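Local coordinates for probable aspartate aminotransferase 2 (Methanococcus jannaschii, PDB 2Z61), which catalyses the pyridoxal-phosphate-dependent transamination between a furancarboxaldehyde phosphate and alanine that supplies the furan precursor of methanofuran, at residues L102-S107 against E242-L247. Residues are numbered along the deposited sequence; the frame is centred on the assembly and turned at random.
Sequences LFFALS and EAILKL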
loop_
_atom_site.group_PDB
_atom_site.type_symbol
_atom_site.label_atom_id
_atom_site.label_comp_id
_atom_site.label_asym_id
_atom_site.label_seq_id
_atom_site.Cartn_x
_atom_site.Cartn_y
_atom_site.Cartn_z
ATOM N N LEU A 102 7.402 6.413 -2.733
ATOM C CA LEU A 102 7.444 7.658 -3.482
ATOM C C LEU A 102 6.223 8.519 -3.139
ATOM O O LEU A 102 6.356 9.701 -2.828
ATOM C CB LEU A 102 7.467 7.364 -4.984
ATOM C CG LEU A 102 7.502 8.583 -5.916
ATOM C CD1 LEU A 102 8.856 9.272 -5.834
ATOM C CD2 LEU A 102 7.223 8.135 -7.337
ATOM N N PHE A 103 5.037 7.922 -3.186
ATOM C CA PHE A 103 3.830 8.681 -2.878
ATOM C C PHE A 103 3.905 9.350 -1.506
ATOM O O PHE A 103 3.562 10.518 -1.358
ATOM C CB PHE A 103 2.592 7.791 -2.936
ATOM C CG PHE A 103 1.320 8.544 -2.693
ATOM C CD1 PHE A 103 0.768 9.335 -3.696
ATOM C CD2 PHE A 103 0.707 8.516 -1.446
ATOM C CE1 PHE A 103 -0.375 10.089 -3.454
ATOM C CE2 PHE A 103 -0.437 9.269 -1.199
ATOM C CZ PHE A 103 -0.975 10.053 -2.204
ATOM N N PHE A 104 4.346 8.596 -0.501
ATOM C CA PHE A 104 4.472 9.127 0.849
ATOM C C PHE A 104 5.498 10.260 0.909
ATOM O O PHE A 104 5.319 11.231 1.648
ATOM C CB PHE A 104 4.883 8.012 1.817
ATOM C CG PHE A 104 3.802 6.998 2.091
ATOM C CD1 PHE A 104 4.094 5.830 2.797
ATOM C CD2 PHE A 104 2.493 7.217 1.675
ATOM C CE1 PHE A 104 3.095 4.894 3.088
ATOM C CE2 PHE A 104 1.488 6.289 1.961
ATOM C CZ PHE A 104 1.792 5.124 2.670
ATOM N N ALA A 105 6.577 10.128 0.131
ATOM C CA ALA A 105 7.629 11.147 0.096
ATOM C C ALA A 105 7.065 12.473 -0.404
ATOM O O ALA A 105 7.226 13.508 0.247
ATOM C CB ALA A 105 8.779 10.688 -0.807
ATOM N N LEU A 106 6.404 12.430 -1.561
ATOM C CA LEU A 106 5.794 13.626 -2.145
ATOM C C LEU A 106 4.762 14.241 -1.190
ATOM O O LEU A 106 4.722 15.463 -1.014
ATOM C CB LEU A 106 5.131 13.283 -3.489
ATOM C CG LEU A 106 6.051 13.068 -4.702
ATOM C CD1 LEU A 106 5.267 12.457 -5.857
ATOM C CD2 LEU A 106 6.678 14.397 -5.130
ATOM N N SER A 107 3.945 13.396 -0.559
ATOM C CA SER A 107 2.915 13.880 0.368
ATOM C C SER A 107 3.447 14.708 1.526
ATOM O O SER A 107 2.833 15.697 1.926
ATOM C CB SER A 107 2.118 12.709 0.960
ATOM O OG SER A 107 1.426 11.981 -0.038
ATOM N N GLU A 242 9.829 10.910 10.166
ATOM C CA GLU A 242 8.778 10.940 11.173
ATOM C C GLU A 242 7.427 11.228 10.515
ATOM O O GLU A 242 6.392 10.705 10.934
ATOM C CB GLU A 242 9.086 12.024 12.208
ATOM C CG GLU A 242 8.712 11.652 13.633
ATOM C CD GLU A 242 9.481 10.437 14.141
ATOM O OE1 GLU A 242 10.733 10.476 14.131
ATOM O OE2 GLU A 242 8.834 9.447 14.554
ATOM N N ALA A 243 7.447 12.068 9.483
ATOM C CA ALA A 243 6.230 12.432 8.776
ATOM C C ALA A 243 5.713 11.255 7.947
ATOM O O ALA A 243 4.514 10.987 7.915
ATOM C CB ALA A 243 6.491 13.636 7.876
ATOM N N ILE A 244 6.626 10.569 7.271
ATOM C CA ILE A 244 6.265 9.425 6.448
ATOM C C ILE A 244 5.721 8.303 7.327
ATOM O O ILE A 244 4.863 7.540 6.899
ATOM C CB ILE A 244 7.485 8.941 5.609
ATOM C CG1 ILE A 244 7.789 9.983 4.524
ATOM C CG2 ILE A 244 7.201 7.583 4.971
ATOM C CD1 ILE A 244 8.882 9.599 3.567
ATOM N N LEU A 245 6.202 8.218 8.564
ATOM C CA LEU A 245 5.735 7.198 9.496
ATOM C C LEU A 245 4.247 7.377 9.810
ATOM O O LEU A 245 3.493 6.404 9.852
ATOM C CB LEU A 245 6.539 7.248 10.797
ATOM C CG LEU A 245 6.185 6.210 11.869
ATOM C CD1 LEU A 245 6.158 4.808 11.258
ATOM C CD2 LEU A 245 7.211 6.275 12.992
ATOM N N LYS A 246 3.834 8.620 10.039
ATOM C CA LYS A 246 2.439 8.924 10.326
ATOM C C LYS A 246 1.568 8.493 9.157
ATOM O O LYS A 246 0.492 7.921 9.357
ATOM C CB LYS A 246 2.265 10.420 10.587
ATOM C CG LYS A 246 3.088 10.932 11.762
ATOM C CD LYS A 246 3.219 12.448 11.748
ATOM C CE LYS A 246 1.860 13.125 11.755
ATOM N NZ LYS A 246 1.139 12.900 13.038
ATOM N N LEU A 247 2.029 8.765 7.939
ATOM C CA LEU A 247 1.280 8.376 6.753
ATOM C C LEU A 247 1.189 6.851 6.686
ATOM O O LEU A 247 0.128 6.290 6.400
ATOM C CB LEU A 247 1.966 8.905 5.491
ATOM C CG LEU A 247 1.906 10.415 5.258
ATOM C CD1 LEU A 247 2.834 10.787 4.124
ATOM C CD2 LEU A 247 0.474 10.835 4.937
#
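The CB of F104 is directed toward helix 238-251, and the residue meets both I244 and L247 there. A chi1 of -71° sets CG beside the backbone N and anti to the carbonyl carbon. L247 packs its CB over one face of the F104 ring, 4.3 Å from the ring centroid and 13° off the normal, the geometry of a CH-pi contact. I244 comes obliquely instead: its CG2 touches CB of F104 at 3.9 Å. The backbone joins in, since CD1 of L247 rests 3.5 Å from O of F104. One residue on, A105 directs its own CB away, against I215 and I217 of strand 214-219, and offers its backbone, CD1 of I244 lying 4.0 Å from CA of A105. The helix is thus sandwiched between helix 238-251 and the central mixed sheet of the PLP-binding domain, which has the type I fold of PLP-dependent enzymes; the two segment axes cross at 119° and 9.3 Å with no hydrogen bond between them. An alanine in place of I244 would probably open a gap between the helices, leaving CB of F104 and the A105 backbone without the branches that pack on them. S107 closes the row with its CB, 3.8 Å from CD1 of L247, while OG turns back to its own helix and donates to O of F103 at 2.9 Å. That carbonyl also accepts from N of S107, the two donors approaching from opposite faces of its plane. The second subunit lies beyond: the backbone O of S107 is hydrogen-bonded to OG of S3 of that subunit, and the S107 side chain packs on F132 of the same subunit.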